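Local atomic coordinates of gamma-glutamyl-gamma-aminobutyraldehyde dehydrogenase (Burkholderia cenocepacia, PDB entry 4LIH), a protein that probably oxidises aldehydes, among them gamma-glutamyl-gamma-aminobutyraldehyde, to carboxylic acids with NAD(P)+ as the electron acceptor, as other members of the aldehyde dehydrogenase family do. Residues L315-H318 / R319-D323; F394-K397 / P398-I402; A324-E327 / K328-A332; H447-S450 / R451-A455; A366-E370 / G371-T375. All coordinates share one frame; numbering follows the deposited sequence. Where two conformers were deposited one is given.

Contact 1 of 5, residues L315-H318 / R319-D323; sequences LLVH and RDIKD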
# COMPACT_ATOMS: atom_id res chain seq x y z
N LEU A 315 1.51 -31.12 -20.74
CA LEU A 315 2.60 -30.46 -21.48
C LEU A 315 2.15 -30.21 -22.90
O LEU A 315 1.96 -31.13 -23.69
CB LEU A 315 3.86 -31.32 -21.48
CG LEU A 315 5.01 -30.63 -22.22
CD1 LEU A 315 5.72 -29.69 -21.28
CD2 LEU A 315 5.96 -31.63 -22.86
N LEU A 316 1.95 -28.93 -23.20
CA LEU A 316 1.54 -28.49 -24.50
C LEU A 316 2.80 -28.06 -25.23
O LEU A 316 3.50 -27.13 -24.78
CB LEU A 316 0.61 -27.29 -24.38
CG LEU A 316 -0.87 -27.53 -24.13
CD1 LEU A 316 -1.14 -28.43 -22.96
CD2 LEU A 316 -1.64 -26.22 -23.94
N VAL A 317 3.09 -28.70 -26.36
CA VAL A 317 4.33 -28.46 -27.08
C VAL A 317 4.06 -28.20 -28.56
O VAL A 317 3.27 -28.87 -29.18
CB VAL A 317 5.29 -29.66 -26.92
CG1 VAL A 317 4.67 -30.94 -27.42
CG2 VAL A 317 6.62 -29.38 -27.60
N HIS A 318 4.74 -27.21 -29.12
CA HIS A 318 4.51 -26.84 -30.50
C HIS A 318 5.04 -27.94 -31.43
O HIS A 318 6.10 -28.49 -31.21
CB HIS A 318 5.20 -25.51 -30.81
CG HIS A 318 4.79 -24.91 -32.12
ND1 HIS A 318 5.27 -25.37 -33.33
CD2 HIS A 318 4.01 -23.84 -32.40
CE1 HIS A 318 4.75 -24.64 -34.31
NE2 HIS A 318 3.98 -23.71 -33.77
N ARG A 319 4.29 -28.25 -32.48
CA ARG A 319 4.67 -29.32 -33.43
C ARG A 319 6.11 -29.26 -33.92
O ARG A 319 6.76 -30.30 -34.08
CB ARG A 319 3.72 -29.31 -34.63
CG ARG A 319 3.78 -30.60 -35.46
CD ARG A 319 2.76 -30.59 -36.60
NE ARG A 319 1.40 -30.35 -36.14
CZ ARG A 319 0.61 -31.25 -35.57
NH1 ARG A 319 1.01 -32.49 -35.37
NH2 ARG A 319 -0.61 -30.91 -35.20
N ASP A 320 6.61 -28.04 -34.13
CA ASP A 320 7.90 -27.80 -34.72
C ASP A 320 9.02 -28.35 -33.86
O ASP A 320 10.03 -28.80 -34.38
CB ASP A 320 8.14 -26.28 -34.94
CG ASP A 320 7.39 -25.71 -36.15
OD1 ASP A 320 6.70 -26.47 -36.86
OD2 ASP A 320 7.49 -24.50 -36.38
N ILE A 321 8.85 -28.30 -32.54
CA ILE A 321 9.88 -28.76 -31.61
C ILE A 321 9.50 -30.06 -30.89
O ILE A 321 10.25 -30.55 -30.05
CB ILE A 321 10.24 -27.69 -30.57
CG1 ILE A 321 9.01 -27.24 -29.75
CG2 ILE A 321 10.89 -26.49 -31.25
CD1 ILE A 321 9.40 -26.59 -28.44
N LYS A 322 8.36 -30.63 -31.25
CA LYS A 322 7.80 -31.77 -30.47
C LYS A 322 8.71 -33.01 -30.42
O LYS A 322 8.90 -33.60 -29.34
CB LYS A 322 6.39 -32.15 -30.94
CG LYS A 322 5.79 -33.28 -30.08
CD LYS A 322 4.35 -33.64 -30.43
CE LYS A 322 4.22 -34.30 -31.79
NZ LYS A 322 4.38 -35.77 -31.77
N ASP A 323 9.25 -33.42 -31.56
CA ASP A 323 10.08 -34.64 -31.61
C ASP A 323 11.31 -34.51 -30.71
O ASP A 323 11.58 -35.38 -29.89
CB ASP A 323 10.60 -34.93 -33.03
CG ASP A 323 9.52 -35.47 -33.97
OD1 ASP A 323 8.42 -35.85 -33.50
OD2 ASP A 323 9.82 -35.54 -35.19

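Contact 2 of 5, residues F394-K397 / P398-I402; sequences FEVK and PDAKI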
# COMPACT_ATOMS: atom_id res chain seq x y z
N PHE A 394 2.38 -40.06 -21.73
CA PHE A 394 1.59 -40.31 -22.95
C PHE A 394 1.50 -39.10 -23.88
O PHE A 394 1.48 -37.95 -23.45
CB PHE A 394 0.15 -40.63 -22.58
CG PHE A 394 -0.02 -41.95 -21.88
CD1 PHE A 394 -0.11 -43.12 -22.62
CD2 PHE A 394 -0.08 -42.02 -20.51
CE1 PHE A 394 -0.30 -44.32 -21.99
CE2 PHE A 394 -0.23 -43.23 -19.85
CZ PHE A 394 -0.33 -44.40 -20.60
N GLU A 395 1.34 -39.40 -25.16
CA GLU A 395 0.98 -38.38 -26.15
C GLU A 395 -0.51 -38.54 -26.39
O GLU A 395 -0.97 -39.62 -26.74
CB GLU A 395 1.81 -38.56 -27.43
CG GLU A 395 1.60 -37.42 -28.40
CD GLU A 395 2.55 -37.42 -29.56
OE1 GLU A 395 3.46 -38.26 -29.62
OE2 GLU A 395 2.33 -36.58 -30.43
N VAL A 396 -1.29 -37.49 -26.15
CA VAL A 396 -2.76 -37.57 -26.23
C VAL A 396 -3.32 -36.35 -26.88
O VAL A 396 -2.63 -35.30 -27.00
CB VAL A 396 -3.48 -37.75 -24.83
CG1 VAL A 396 -3.31 -39.17 -24.28
CG2 VAL A 396 -3.02 -36.72 -23.81
N LYS A 397 -4.56 -36.47 -27.34
CA LYS A 397 -5.37 -35.32 -27.69
C LYS A 397 -5.83 -34.60 -26.42
O LYS A 397 -5.92 -35.18 -25.34
CB LYS A 397 -6.64 -35.77 -28.44
CG LYS A 397 -6.46 -36.38 -29.81
CD LYS A 397 -7.87 -36.69 -30.30
CE LYS A 397 -7.92 -37.40 -31.64
NZ LYS A 397 -9.36 -37.63 -31.89
N PRO A 398 -6.18 -33.33 -26.57
CA PRO A 398 -6.53 -32.60 -25.37
C PRO A 398 -7.81 -32.99 -24.69
O PRO A 398 -7.99 -32.61 -23.54
CB PRO A 398 -6.56 -31.15 -25.84
CG PRO A 398 -6.73 -31.20 -27.29
CD PRO A 398 -6.07 -32.46 -27.74
N ASP A 399 -8.70 -33.71 -25.37
CA ASP A 399 -9.96 -34.19 -24.77
C ASP A 399 -9.88 -35.61 -24.20
O ASP A 399 -10.87 -36.12 -23.74
CB ASP A 399 -11.12 -34.10 -25.78
CG ASP A 399 -10.80 -34.74 -27.13
OD1 ASP A 399 -9.83 -35.53 -27.22
OD2 ASP A 399 -11.52 -34.46 -28.12
N ALA A 400 -8.68 -36.21 -24.16
CA ALA A 400 -8.48 -37.56 -23.61
C ALA A 400 -8.81 -37.53 -22.13
O ALA A 400 -8.66 -36.50 -21.48
CB ALA A 400 -7.04 -38.03 -23.80
N LYS A 401 -9.27 -38.66 -21.60
CA LYS A 401 -9.54 -38.77 -20.18
C LYS A 401 -8.36 -38.33 -19.32
O LYS A 401 -8.55 -37.52 -18.40
CB LYS A 401 -9.95 -40.20 -19.79
CG LYS A 401 -10.50 -40.33 -18.38
CD LYS A 401 -10.88 -41.76 -18.08
CE LYS A 401 -11.61 -41.86 -16.77
NZ LYS A 401 -12.13 -43.24 -16.54
N ILE A 402 -7.16 -38.85 -19.61
CA ILE A 402 -5.99 -38.52 -18.76
C ILE A 402 -5.56 -37.04 -18.93
O ILE A 402 -4.81 -36.52 -18.11
CB ILE A 402 -4.76 -39.41 -18.99
CG1 ILE A 402 -4.28 -39.38 -20.46
CG2 ILE A 402 -5.07 -40.84 -18.57
CD1 ILE A 402 -2.85 -39.84 -20.60

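Contact 3 of 5, residues A324-E327 / K328-A332; sequences AFIE and KLVAA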
# COMPACT_ATOMS: atom_id res chain seq x y z
N ALA A 324 12.05 -33.43 -30.89
CA ALA A 324 13.24 -33.17 -30.10
C ALA A 324 12.92 -32.99 -28.62
O ALA A 324 13.71 -33.38 -27.77
CB ALA A 324 13.95 -31.92 -30.61
N PHE A 325 11.78 -32.35 -28.33
CA PHE A 325 11.41 -32.07 -26.97
C PHE A 325 11.06 -33.36 -26.23
O PHE A 325 11.55 -33.56 -25.11
CB PHE A 325 10.24 -31.09 -26.89
CG PHE A 325 10.09 -30.47 -25.53
CD1 PHE A 325 10.92 -29.42 -25.15
CD2 PHE A 325 9.22 -30.99 -24.61
CE1 PHE A 325 10.82 -28.85 -23.88
CE2 PHE A 325 9.11 -30.42 -23.35
CZ PHE A 325 9.91 -29.37 -22.99
N ILE A 326 10.25 -34.21 -26.85
CA ILE A 326 9.85 -35.49 -26.26
C ILE A 326 11.11 -36.34 -26.02
O ILE A 326 11.28 -36.93 -24.95
CB ILE A 326 8.77 -36.21 -27.12
CG1 ILE A 326 7.42 -35.46 -27.02
CG2 ILE A 326 8.53 -37.67 -26.68
CD1 ILE A 326 6.37 -35.96 -28.03
N GLU A 327 12.04 -36.38 -26.99
CA GLU A 327 13.32 -37.06 -26.74
C GLU A 327 13.99 -36.58 -25.43
O GLU A 327 14.38 -37.41 -24.61
CB GLU A 327 14.27 -36.93 -27.93
CG GLU A 327 15.57 -37.71 -27.74
CD GLU A 327 16.57 -37.53 -28.88
OE1 GLU A 327 16.53 -36.50 -29.58
OE2 GLU A 327 17.46 -38.40 -29.01
N LYS A 328 14.10 -35.27 -25.23
CA LYS A 328 14.75 -34.71 -24.05
C LYS A 328 13.97 -35.01 -22.77
O LYS A 328 14.56 -35.28 -21.72
CB LYS A 328 14.96 -33.19 -24.22
CG LYS A 328 15.96 -32.83 -25.33
CD LYS A 328 15.92 -31.34 -25.64
CE LYS A 328 16.94 -30.92 -26.69
NZ LYS A 328 18.35 -31.21 -26.34
N LEU A 329 12.64 -35.05 -22.88
CA LEU A 329 11.72 -35.38 -21.79
C LEU A 329 11.91 -36.82 -21.31
O LEU A 329 12.00 -37.11 -20.09
CB LEU A 329 10.29 -35.17 -22.31
CG LEU A 329 9.11 -35.28 -21.40
CD1 LEU A 329 9.18 -34.23 -20.28
CD2 LEU A 329 7.86 -35.10 -22.25
N VAL A 330 11.94 -37.74 -22.27
CA VAL A 330 12.16 -39.14 -21.98
C VAL A 330 13.49 -39.38 -21.26
O VAL A 330 13.55 -40.10 -20.28
CB VAL A 330 12.08 -39.98 -23.27
CG1 VAL A 330 12.55 -41.41 -23.05
CG2 VAL A 330 10.66 -39.96 -23.81
N ALA A 331 14.53 -38.73 -21.74
CA ALA A 331 15.83 -38.73 -21.09
C ALA A 331 15.73 -38.17 -19.66
O ALA A 331 16.19 -38.79 -18.72
CB ALA A 331 16.79 -37.91 -21.90
N ALA A 332 15.09 -37.01 -19.51
CA ALA A 332 14.85 -36.43 -18.18
C ALA A 332 14.07 -37.33 -17.22
O ALA A 332 14.36 -37.34 -16.01
CB ALA A 332 14.12 -35.12 -18.31

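Contact 4 of 5, residues H447-S450 / R451-A455; sequences HDVS and RRLRA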
# COMPACT_ATOMS: atom_id res chain seq x y z
N HIS A 447 4.53 -11.76 -21.91
CA HIS A 447 3.55 -10.99 -21.17
C HIS A 447 2.13 -11.20 -21.65
O HIS A 447 1.22 -11.26 -20.83
CB HIS A 447 3.89 -9.50 -21.14
CG HIS A 447 5.11 -9.19 -20.33
ND1 HIS A 447 5.08 -9.09 -18.96
CD2 HIS A 447 6.38 -8.92 -20.70
CE1 HIS A 447 6.29 -8.81 -18.52
NE2 HIS A 447 7.10 -8.70 -19.56
N ASP A 448 1.94 -11.34 -22.96
CA ASP A 448 0.60 -11.47 -23.48
C ASP A 448 -0.02 -12.81 -23.13
O ASP A 448 -1.18 -12.86 -22.74
CB ASP A 448 0.57 -11.25 -24.99
CG ASP A 448 -0.82 -11.12 -25.52
OD1 ASP A 448 -1.64 -10.47 -24.85
OD2 ASP A 448 -1.11 -11.69 -26.59
N VAL A 449 0.74 -13.90 -23.29
CA VAL A 449 0.27 -15.24 -22.92
C VAL A 449 0.08 -15.34 -21.39
O VAL A 449 -0.92 -15.91 -20.92
CB VAL A 449 1.21 -16.36 -23.43
CG1 VAL A 449 0.86 -17.71 -22.81
CG2 VAL A 449 1.12 -16.52 -24.93
N SER A 450 1.03 -14.84 -20.62
CA SER A 450 0.90 -14.91 -19.14
C SER A 450 -0.37 -14.19 -18.63
O SER A 450 -1.02 -14.70 -17.71
CB SER A 450 2.18 -14.43 -18.39
OG SER A 450 2.43 -13.03 -18.52
N ARG A 451 -0.75 -13.08 -19.27
CA ARG A 451 -1.99 -12.37 -18.92
C ARG A 451 -3.23 -13.20 -19.25
O ARG A 451 -4.23 -13.14 -18.56
CB ARG A 451 -2.11 -11.05 -19.64
CG ARG A 451 -1.23 -9.95 -19.08
CD ARG A 451 -1.00 -8.85 -20.11
NE ARG A 451 -0.55 -7.64 -19.43
CZ ARG A 451 -0.61 -6.41 -19.94
NH1 ARG A 451 -1.00 -6.23 -21.20
NH2 ARG A 451 -0.21 -5.36 -19.20
N ARG A 452 -3.16 -13.94 -20.35
CA ARG A 452 -4.31 -14.66 -20.84
C ARG A 452 -4.59 -16.00 -20.15
O ARG A 452 -5.69 -16.48 -20.27
CB ARG A 452 -4.18 -14.88 -22.35
CG ARG A 452 -4.35 -13.60 -23.09
CD ARG A 452 -3.82 -13.68 -24.48
NE ARG A 452 -4.51 -14.62 -25.36
CZ ARG A 452 -3.96 -15.08 -26.49
NH1 ARG A 452 -2.74 -14.70 -26.85
NH2 ARG A 452 -4.60 -15.92 -27.24
N LEU A 453 -3.60 -16.59 -19.49
CA LEU A 453 -3.78 -17.88 -18.80
C LEU A 453 -4.57 -17.68 -17.48
O LEU A 453 -4.18 -16.89 -16.62
CB LEU A 453 -2.40 -18.55 -18.53
CG LEU A 453 -1.66 -18.87 -19.85
CD1 LEU A 453 -0.19 -19.25 -19.67
CD2 LEU A 453 -2.37 -19.95 -20.65
N ARG A 454 -5.68 -18.40 -17.35
CA ARG A 454 -6.61 -18.18 -16.26
C ARG A 454 -6.22 -19.06 -15.09
O ARG A 454 -6.82 -20.11 -14.86
CB ARG A 454 -8.04 -18.50 -16.73
CG ARG A 454 -8.59 -17.57 -17.80
CD ARG A 454 -8.68 -16.13 -17.36
NE ARG A 454 -9.75 -15.94 -16.34
CZ ARG A 454 -10.15 -14.74 -15.90
NH1 ARG A 454 -9.62 -13.62 -16.36
NH2 ARG A 454 -11.13 -14.66 -15.00
N ALA A 455 -5.19 -18.62 -14.35
CA ALA A 455 -4.65 -19.41 -13.26
C ALA A 455 -4.03 -18.50 -12.22
O ALA A 455 -3.52 -17.40 -12.54
CB ALA A 455 -3.62 -20.44 -13.78
O HOH W 1 -1.17 -8.26 -23.52

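Contact 5 of 5, residues A366-E370 / G371-T375; sequences AGRGE and GRLVT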
# COMPACT_ATOMS: atom_id res chain seq x y z
N ALA A 366 -6.35 -46.36 -18.90
CA ALA A 366 -7.09 -45.51 -19.83
C ALA A 366 -6.13 -44.89 -20.82
O ALA A 366 -6.48 -44.80 -21.96
CB ALA A 366 -7.90 -44.42 -19.17
N GLY A 367 -4.97 -44.44 -20.37
CA GLY A 367 -4.00 -43.78 -21.25
C GLY A 367 -3.52 -44.69 -22.38
O GLY A 367 -3.35 -44.25 -23.54
N ARG A 368 -3.27 -45.95 -22.04
CA ARG A 368 -2.80 -46.94 -23.02
C ARG A 368 -3.79 -47.08 -24.15
O ARG A 368 -3.39 -47.31 -25.29
CB ARG A 368 -2.59 -48.31 -22.40
CG ARG A 368 -1.36 -48.44 -21.53
CD ARG A 368 -1.26 -49.87 -21.04
NE ARG A 368 -0.35 -49.93 -19.92
CZ ARG A 368 0.95 -50.09 -20.01
NH1 ARG A 368 1.53 -50.26 -21.19
NH2 ARG A 368 1.67 -50.10 -18.89
N GLY A 369 -5.07 -46.97 -23.85
CA GLY A 369 -6.10 -47.08 -24.87
C GLY A 369 -6.28 -45.84 -25.75
O GLY A 369 -6.61 -45.96 -26.95
N GLU A 370 -6.08 -44.66 -25.17
CA GLU A 370 -6.44 -43.39 -25.83
C GLU A 370 -5.27 -42.58 -26.32
O GLU A 370 -5.46 -41.62 -27.00
CB GLU A 370 -7.34 -42.53 -24.92
CG GLU A 370 -6.65 -41.95 -23.70
CD GLU A 370 -7.62 -41.29 -22.70
OE1 GLU A 370 -8.84 -41.04 -23.01
OE2 GLU A 370 -7.14 -41.00 -21.60
N GLY A 371 -4.06 -43.01 -26.03
CA GLY A 371 -2.87 -42.29 -26.40
C GLY A 371 -1.70 -43.19 -26.71
O GLY A 371 -1.79 -44.43 -26.60
N ARG A 372 -0.61 -42.55 -27.11
CA ARG A 372 0.67 -43.25 -27.31
C ARG A 372 1.53 -43.25 -26.04
O ARG A 372 1.88 -42.20 -25.54
CB ARG A 372 1.45 -42.59 -28.44
CG ARG A 372 2.73 -43.36 -28.77
CD ARG A 372 3.42 -42.77 -29.99
NE ARG A 372 3.92 -41.41 -29.77
CZ ARG A 372 5.17 -41.05 -29.43
NH1 ARG A 372 6.13 -41.96 -29.22
NH2 ARG A 372 5.47 -39.76 -29.28
N LEU A 373 1.89 -44.43 -25.54
CA LEU A 373 2.78 -44.54 -24.37
C LEU A 373 4.20 -44.19 -24.79
O LEU A 373 4.80 -44.88 -25.66
CB LEU A 373 2.76 -45.93 -23.76
CG LEU A 373 3.65 -46.16 -22.52
CD1 LEU A 373 3.20 -45.36 -21.29
CD2 LEU A 373 3.68 -47.64 -22.19
N VAL A 374 4.76 -43.16 -24.17
CA VAL A 374 6.08 -42.69 -24.57
C VAL A 374 7.13 -43.33 -23.68
O VAL A 374 8.22 -43.75 -24.17
CB VAL A 374 6.16 -41.15 -24.50
CG1 VAL A 374 7.59 -40.68 -24.75
CG2 VAL A 374 5.22 -40.52 -25.53
N THR A 375 6.84 -43.37 -22.38
CA THR A 375 7.74 -44.00 -21.45
C THR A 375 7.03 -44.38 -20.16
O THR A 375 5.97 -43.83 -19.80
CB THR A 375 8.98 -43.12 -21.15
OG1 THR A 375 10.00 -43.91 -20.50
CG2 THR A 375 8.60 -41.95 -20.27

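Contact 1 of 5, residues L315-H318 / R319-D323
The imidazole of His318 receives the backbone N-H of Asp320 at its edge, in the ring plane: Asp320 N lies 3.1 Å from His318 ND1, with an almost straight N-H...N angle of 168°. This is an N-cap, the last residue of strand 314-318 taking up an amide in the first turn of the helix that follows. The ring reaches that amide because CG is anti to the backbone N of His318 (chi1 -168°), which places it beside the carbonyl carbon, toward the following residues. ND1 must therefore carry a lone pair here. Alongside the ring and pointing the same way runs the carboxylate of Asp320, its plane turned 61° from the imidazole, with CG 3.4 Å from His318 CE1. The carbonyl of His318 serves the same turn: Ile321 N donates to His318 O at 3.1 Å, from above the carbonyl plane. One residue back, Val317 points into the angle between strand and helix and divides its methyls, CG2 packing on Ile321 CG1 (3.9 Å) and CG1 on Lys322 CG (3.7 Å), whose chain crosses it at about a right angle. The strand is paired between strands 280-283 and 411-417, Phe417 meets the His318 ring steeply, and the polar ends of Arg319 and Lys322 go to Asp418 and Glu395, tying the start of helix 319-333 to the residue after strand 411-417 and to strand 388-395.

Contact 2 of 5, residues F394-K397 / P398-I402
Phe394, Val396, Ala400 and Ile402 close together on the buried side of the bend that leads from strand 388-395 into helix 401-404. The CD1 methyl of Ile402 touches both Phe394 and Val396. It sits 3.5 Å from Phe394 CD2, coming at the ring obliquely while the two side chains cross at about a right angle, and it lies 3.8 Å from Val396 CG1. Ile402 extends this far because CG1 lies between its backbone N and carbonyl carbon (chi1 57°) and the chain then runs on extended to CD1. Ala400 packs separately on Val396, their CB atoms 3.7 Å apart, bringing the two arms of the bend together. Tyr363 of helix 354-370 and Val411 of strand 411-417 pack against the same cluster.

The outer side is much looser. Lys397, Pro398 and Asp399 are exposed, and their contacts are few: Asp399 OD1 lies 3.4 Å from Lys397 CB, the two side chains running side by side. The lysine continues fully extended, leaving Lys397 NZ 5.1 Å from Asp399 OD1, too far for a salt bridge. Backbone geometry holds this part, a type I beta turn from Lys397 to Ala400 closed by Ala400 N donating to Lys397 O (3.2 Å, 165°).

The bend joins the first strand and the helix of the beta-alpha-beta unit 388-395, 401-404, 411-417, and its chemistry is divided: apolar burial inside, a single backbone bond at the turn, and outside opposite charges that may attract each other weakly through solvent.

Contact 3 of 5, residues A324-E327 / K328-A332
Four backbone hydrogen bonds run from residues 328-331 to the carbonyls of residues 324-327, each spanning four residues. Val330 N to Ile326 O is short and straight, 2.9 Å with an N-H...O angle of 171°, the donor standing nearly along the C=O axis. Leu329 N reaches Phe325 O at the same 2.9 Å, in the carbonyl plane. The outer two are longer: Lys328 N lies 3.2 Å from Ala324 O and Ala331 N 3.2 Å from Glu327 O, both donors tilted out of the plane of the carbonyl they use.

This is the regular i to i+4 pattern of an alpha helix, here the middle of helix 319-333, which lies against the mixed sheet containing strands 314-318 and 411-417. Buried Phe325, Ile326 and Leu329 look into the fold: Phe325 packs on Leu290 and Ala293 of helix 290-302, and Leu329 on Leu412 and Val414.

Apolar contact between the side chains themselves is modest. Ile326 CG2 and Val330 CG2, one turn apart, meet at 4.2 Å. Val330 CG2 is anti to the carbonyl carbon of its own residue, beside the backbone N, a placement that also brings it 3.3 Å from Ile326 O.

The charged side chains part: Lys328 goes to helix 290-302, while Glu327 is exposed and extends away from the turn. Lys328 folds its methylene chain back over the preceding turn, with CG 3.4 Å from Ala324 O, before bending at chi4 (-59°) to carry its ammonium to a salt bridge with Asp291.

Contact 4 of 5, residues H447-S450 / R451-A455
Helix 443-452 ends within this stretch, and the bonds between its last turns change as it does so. It is the helix of the beta-alpha-beta unit formed with strands 435-439 and 457-460. Arg451 N donates to His447 O at 3.1 Å, and Arg452 N to Asp448 O at 3.3 Å. Leu453, the first residue to leave helical angles, still gives its N-H to Val449 O, from nearly straight ahead of that carbonyl. Arg452 N also makes a weak bond to Val449 O, so two donors share this one oxygen.

Among the side chains, Asp448 adopts two conformers; the one described has CG anti to the backbone N (chi1 -169°), and the contacts of its carboxylate are therefore tentative. OD2 forms a salt bridge with Arg452 NH1 at 3.4 Å, its hydrogen bond weak, the carboxylate and guanidinium planes 38° apart; OD1 accepts a hydrogen bond from a water 2.6 Å away, and that water accepts from Arg451 NH1. Arg452 bends at chi3 to come within reach. On the buried side Val449 CG1 packs on Leu453 CD1 (3.7 Å), against helix 420-428 and strand 435-439.

Three other subunits come close here. Lys497 of the second subunit bonds to Ser450 O and Leu453 O, and His447 NE2 meets His447 NE2 of the fourth. Arg451 is held by His155 O and Leu157 O of the third subunit and Arg452 by Asp421, with Asp448 a secondary partner. Two nearby arginines, one reached through water, would probably favour the ionised form of Asp448 in this conformer.

Contact 5 of 5, residues A366-E370 / G371-T375
Arg368 and Leu373 lie side by side and point the same way, one from the last turn of helix 354-370 and the other from the strand that follows. Contact is made at the far ends, where the Arg368 NH1 nitrogen comes 3.5 Å from the Leu373 CD2 methyl, which meets the guanidinium group obliquely. The arginine runs extended from CG to NE. Leu373 runs alongside it from the strand, its CG anti to the backbone N (chi1 -180°), which points the side chain along the arginine. The pairing is one of van der Waals contact, and the Leu373 side chain also packs on Thr392 and Phe394 of strand 388-395.

Between the two runs the helix-to-strand turn. Gly371 is the first residue to leave helical angles, and its N-H gives a last, weak bond to Gly367 O at 2.9 Å with an angle of only 130°. Its extended backbone then leads into strand 372-375, which pairs antiparallel with strand 388-395 and carries a classic beta bulge where Val374 and Thr375 both face Val393.

Glu370 turns away from Leu373. With CG between its backbone N and carbonyl carbon (chi1 70°), its extended chain sends both carboxylate oxygens to backbone amides at the start of helix 401-404, OE1 to Lys401 N and OE2 to Ile402 N. On the strand, Arg372 forms a salt bridge with Glu395, while Val374 CG2 lies 3.7 Å above one face of its guanidinium, offset toward the rim.

All five contacts lie on one mixed sheet; contact 4 is at its far end and touches none of the others. Contacts 2, 3 and 4 are partly buried, 1 and 5 at the surface. Contacts 1 and 3 share helix 319-333: the first is a cap dominated by polar backbone groups, the second a turn whose Phe325 packs on Leu315 of the first. Contacts 2 and 5, with centres about 8 Å apart, hold neighbouring strands; contact 2 has the apolar interior. Glu395 of contact 2 joins three of them, bridging to Lys322 of contact 1 and Arg372 of contact 5. Only contact 4 meets other subunits, and it alone has a salt bridge between its own segments.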